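Local coordinates for protein Exo beta-1,2-glucooligosaccharide sophorohydrolase (non-reducing end) (Parabacteroides distasonis ATCC 8503, PDB 5Z06) that hydrolyses linear beta-1,2-glucan and beta-1,2-glucooligosaccharides of four or more units as an exo-acting enzyme, releasing sophorose from the non-reducing end, at residues N145-N148 with D149-K153; A106-Y109 with A110-Y114. All coordinates share one frame; numbering follows the deposited sequence.

Both contacts are short chain reversals at neighbouring ends of one five-stranded antiparallel sheet. Contact 2 (106-114) is the hairpin turn that follows strand 104-109 and leads toward strand 118-119, and contact 1 (145-153) is the loop turn leading into strand 155-161, which pairs with 104-109. Their centres lie about 14 Å apart, and Ala110 of contact 2 packs lightly on Lys153 of contact 1. Contact 1 is partly buried: the buried side chains of Val147 and Ile152 meet, while asparagine amides bind the backbone of the turn. Contact 2 lies at the surface, where backbone bonds and a CH-pi contact of an arginine chain with a tyrosine ring replace the aliphatic pair, and a carboxylate and a water serve the exposed turn.

Contact 1: N145-N148 with D149-K153; sequences NAVN and DTNIK
Asn148 and Asn151 brace a tight turn in the loop between strands 132-138 and 155-161, a type I beta turn from Asn148 to Asn151. Among the backbone bonds, the carbonyl oxygen of Asn148 is gripped twice. Asn148 O accepts from Asn151 N at 2.9 Å, closing the turn, and from Ile152 N at 2.8 Å.

The side-chain bonds use both ends of the Asn151 amide, which is why asparagine suits this position. Its OD1 receives Asn148 N at 2.8 Å in a nearly straight bond (170°), and its ND2 reaches back to Ala146 O at 3.0 Å. The torsion that sets CG between the backbone N and the carbonyl carbon (chi1 61°) folds this amide back over the preceding chain, where two bonds fix its rotation. Asn148 OD1 points forward instead, taking a weak bond from Thr150 N and another from Thr150 OG1, whose 2.5 Å is suspiciously short, so that its exact length is doubtful. The side-chain amides of Asn148 and Asn151 lie nearly parallel, their planes 16° apart.

Outside the turn, Asp149 accepts from the backbone of Phe81, and Lys153 forms a salt bridge with Asp79.

The apolar contact lies on the buried side, near Pro84, Tyr8 and Phe81. Here two beta-branched side chains cross at about a right angle, with Val147 CG1 resting 3.6 Å from Ile152 CG1.

Contact 2: A106-Y109 with A110-Y114; sequences AIRY and ADSTY
The methylenes of Arg108 lie over one face of the Tyr114 ring at the base of a beta hairpin, whose type I turn runs from Tyr109 to Ser112 and is followed by a G1-type beta bulge. Ser112, with its positive phi (75°), holds the bulge position, where glycine is common. Tyr109 makes both backbone bonds: its N donates to Thr113 O at 2.7 Å, and its O accepts from Ser112 N.

The tight part is the sheet side. Arg108 CG stands 4.0 Å from the centroid of the Tyr114 ring, over that face and toward the rim, a CH-pi contact; farther along, Arg108 CD lies 3.5 Å from Tyr114 OH. Arginine suits this place because its methylenes run over the ring while its charged end goes on to a salt bridge with Glu69. A bend at chi3 (54°) turns the guanidinium away from the line of the chain, leaving its plane 82° from that of the ring. Tyr114 OH in turn bonds Tyr67 OH, so the ring joins the hairpin to strand 65-71. Replacing Tyr114 by an alanine would probably leave the Arg108 methylenes without their flat support and the Tyr67 hydroxyl without this partner.

The tip beyond is exposed and looser. A water accepts from Arg108 NH1 at 2.7 Å and gives a weak bond to Ala110 O. Polar residues suit this end, since they can bind its backbone: Asp111 forms an Asx turn, its OD1 taking Thr113 N at 2.9 Å. The same oxygen also meets the Thr113 hydroxyl, with OD1 offering its syn lone pair to OG1 at 2.5 Å.

Contact 1: N145-N148 with D149-K153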
loop_
_atom_site.group_PDB
_atom_site.type_symbol
_atom_site.label_atom_id
_atom_site.label_comp_id
_atom_site.label_asym_id
_atom_site.label_seq_id
_atom_site.Cartn_x
_atom_site.Cartn_y
_atom_site.Cartn_z
ATOM N N ASN A 145 9.496 20.539 -24.066
ATOM C CA ASN A 145 8.225 20.939 -24.652
ATOM C C ASN A 145 7.143 20.724 -23.577
ATOM O O ASN A 145 7.459 20.317 -22.450
ATOM C CB ASN A 145 7.940 20.120 -25.931
ATOM C CG ASN A 145 9.102 20.151 -26.937
ATOM O OD1 ASN A 145 9.816 21.147 -27.054
ATOM N ND2 ASN A 145 9.300 19.048 -27.650
ATOM N N ALA A 146 5.884 21.002 -23.918
ATOM C CA ALA A 146 4.744 20.834 -22.996
ATOM C C ALA A 146 4.763 19.482 -22.246
ATOM O O ALA A 146 4.860 18.410 -22.855
ATOM C CB ALA A 146 3.427 20.994 -23.744
ATOM N N VAL A 147 4.702 19.550 -20.921
ATOM C CA VAL A 147 4.719 18.361 -20.074
ATOM C C VAL A 147 3.298 18.145 -19.583
ATOM O O VAL A 147 2.660 19.074 -19.120
ATOM C CB VAL A 147 5.700 18.524 -18.891
ATOM C CG1 VAL A 147 5.624 17.334 -17.939
ATOM C CG2 VAL A 147 7.118 18.665 -19.414
ATOM N N ASN A 148 2.813 16.917 -19.689
ATOM C CA ASN A 148 1.475 16.576 -19.211
ATOM C C ASN A 148 1.447 15.092 -18.862
ATOM O O ASN A 148 2.473 14.413 -18.980
ATOM C CB ASN A 148 0.449 16.900 -20.295
ATOM C CG ASN A 148 0.838 16.332 -21.633
ATOM O OD1 ASN A 148 0.972 15.118 -21.807
ATOM N ND2 ASN A 148 1.050 17.208 -22.582
ATOM N N ASP A 149 0.272 14.591 -18.474
ATOM C CA ASP A 149 0.110 13.199 -18.009
ATOM C C ASP A 149 0.616 12.137 -18.977
ATOM O O ASP A 149 1.150 11.114 -18.544
ATOM C CB ASP A 149 -1.350 12.927 -17.643
ATOM C CG ASP A 149 -1.785 13.689 -16.428
ATOM O OD1 ASP A 149 -0.913 14.241 -15.742
ATOM O OD2 ASP A 149 -2.992 13.749 -16.144
ATOM N N THR A 150 0.515 12.415 -20.273
ATOM C CA THR A 150 0.959 11.473 -21.299
ATOM C C THR A 150 2.481 11.337 -21.386
ATOM O O THR A 150 2.962 10.346 -21.901
ATOM C CB THR A 150 0.464 11.888 -22.705
ATOM O OG1 THR A 150 1.166 13.064 -23.138
ATOM C CG2 THR A 150 -1.061 12.136 -22.729
ATOM N N ASN A 151 3.236 12.335 -20.927
ATOM C CA ASN A 151 4.713 12.295 -21.042
ATOM C C ASN A 151 5.523 12.597 -19.768
ATOM O O ASN A 151 6.742 12.435 -19.785
ATOM C CB ASN A 151 5.183 13.217 -22.192
ATOM C CG ASN A 151 4.817 14.669 -21.972
ATOM O OD1 ASN A 151 4.658 15.121 -20.841
ATOM N ND2 ASN A 151 4.680 15.412 -23.058
ATOM N N ILE A 152 4.864 13.035 -18.692
ATOM C CA ILE A 152 5.559 13.481 -17.475
ATOM C C ILE A 152 6.425 12.382 -16.841
ATOM O O ILE A 152 7.517 12.652 -16.339
ATOM C CB ILE A 152 4.563 14.074 -16.445
ATOM C CG1 ILE A 152 5.305 14.838 -15.354
ATOM C CG2 ILE A 152 3.643 12.990 -15.874
ATOM C CD1 ILE A 152 4.395 15.694 -14.498
ATOM N N LYS A 153 5.964 11.144 -16.923
ATOM C CA LYS A 153 6.698 10.005 -16.398
ATOM C C LYS A 153 7.975 9.677 -17.135
ATOM O O LYS A 153 8.772 8.878 -16.637
ATOM C CB LYS A 153 5.807 8.768 -16.364
ATOM C CG LYS A 153 4.715 8.945 -15.347
ATOM C CD LYS A 153 3.987 7.658 -15.073
ATOM C CE LYS A 153 2.884 7.952 -14.085
ATOM N NZ LYS A 153 2.127 6.712 -13.883
#

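Contact 2: A106-Y109 with A110-Y114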
loop_
_atom_site.group_PDB
_atom_site.type_symbol
_atom_site.label_atom_id
_atom_site.label_comp_id
_atom_site.label_asym_id
_atom_site.label_seq_id
_atom_site.Cartn_x
_atom_site.Cartn_y
_atom_site.Cartn_z
ATOM N N ALA A 106 20.129 18.912 -14.764
ATOM C CA ALA A 106 19.494 18.413 -15.950
ATOM C C ALA A 106 18.380 17.484 -15.513
ATOM O O ALA A 106 18.173 17.237 -14.314
ATOM C CB ALA A 106 20.487 17.664 -16.814
ATOM N N ILE A 107 17.626 17.002 -16.484
ATOM C CA ILE A 107 16.594 16.022 -16.205
ATOM C C ILE A 107 16.965 14.808 -17.022
ATOM O O ILE A 107 17.289 14.936 -18.200
ATOM C CB ILE A 107 15.190 16.584 -16.486
ATOM C CG1 ILE A 107 14.864 17.608 -15.392
ATOM C CG2 ILE A 107 14.149 15.463 -16.501
ATOM C CD1 ILE A 107 13.614 18.440 -15.602
ATOM N N ARG A 108 16.988 13.653 -16.368
ATOM C CA ARG A 108 17.234 12.414 -17.041
ATOM C C ARG A 108 15.896 11.854 -17.465
ATOM O O ARG A 108 14.983 11.756 -16.638
ATOM C CB ARG A 108 17.946 11.399 -16.153
ATOM C CG ARG A 108 18.318 10.139 -16.931
ATOM C CD ARG A 108 19.076 9.072 -16.152
ATOM N NE ARG A 108 18.395 8.667 -14.934
ATOM C CZ ARG A 108 17.286 7.926 -14.850
ATOM N NH1 ARG A 108 16.627 7.497 -15.926
ATOM N NH2 ARG A 108 16.804 7.640 -13.655
ATOM N N TYR A 109 15.809 11.471 -18.744
ATOM C CA TYR A 109 14.624 10.843 -19.295
ATOM C C TYR A 109 14.583 9.390 -18.894
ATOM O O TYR A 109 15.608 8.823 -18.487
ATOM C CB TYR A 109 14.567 10.960 -20.829
ATOM C CG TYR A 109 14.382 12.379 -21.327
ATOM C CD1 TYR A 109 13.153 13.033 -21.192
ATOM C CD2 TYR A 109 15.433 13.076 -21.941
ATOM C CE1 TYR A 109 12.973 14.329 -21.660
ATOM C CE2 TYR A 109 15.262 14.366 -22.401
ATOM C CZ TYR A 109 14.034 14.977 -22.263
ATOM O OH TYR A 109 13.869 16.243 -22.711
ATOM N N ALA A 110 13.406 8.785 -19.018
ATOM C CA ALA A 110 13.232 7.348 -18.749
ATOM C C ALA A 110 14.149 6.452 -19.600
ATOM O O ALA A 110 14.551 5.374 -19.151
ATOM C CB ALA A 110 11.775 6.945 -18.940
ATOM N N ASP A 111 14.487 6.907 -20.809
ATOM C CA ASP A 111 15.434 6.192 -21.694
ATOM C C ASP A 111 16.936 6.432 -21.390
ATOM O O ASP A 111 17.798 5.958 -22.132
ATOM C CB ASP A 111 15.105 6.452 -23.193
ATOM C CG ASP A 111 15.389 7.902 -23.659
ATOM O OD1 ASP A 111 16.067 8.670 -22.949
ATOM O OD2 ASP A 111 14.926 8.280 -24.760
ATOM N N SER A 112 17.237 7.175 -20.320
ATOM C CA SER A 112 18.618 7.461 -19.873
ATOM C C SER A 112 19.350 8.494 -20.722
ATOM O O SER A 112 20.554 8.676 -20.542
ATOM C CB SER A 112 19.485 6.197 -19.744
ATOM O OG SER A 112 18.772 5.196 -19.069
ATOM N N THR A 113 18.631 9.162 -21.629
ATOM C CA THR A 113 19.132 10.365 -22.261
ATOM C C THR A 113 18.745 11.511 -21.359
ATOM O O THR A 113 17.909 11.377 -20.451
ATOM C CB THR A 113 18.575 10.606 -23.688
ATOM O OG1 THR A 113 17.163 10.848 -23.633
ATOM C CG2 THR A 113 18.897 9.431 -24.619
ATOM N N TYR A 114 19.354 12.646 -21.632
ATOM C CA TYR A 114 19.272 13.790 -20.765
ATOM C C TYR A 114 18.818 15.019 -21.508
ATOM O O TYR A 114 18.941 15.140 -22.729
ATOM C CB TYR A 114 20.646 14.059 -20.172
ATOM C CG TYR A 114 21.092 13.027 -19.171
ATOM C CD1 TYR A 114 21.668 11.826 -19.582
ATOM C CD2 TYR A 114 20.942 13.259 -17.810
ATOM C CE1 TYR A 114 22.084 10.891 -18.659
ATOM C CE2 TYR A 114 21.368 12.348 -16.886
ATOM C CZ TYR A 114 21.924 11.171 -17.307
ATOM O OH TYR A 114 22.318 10.287 -16.360
HETATM O O HOH W 1 14.695 5.607 -15.837
#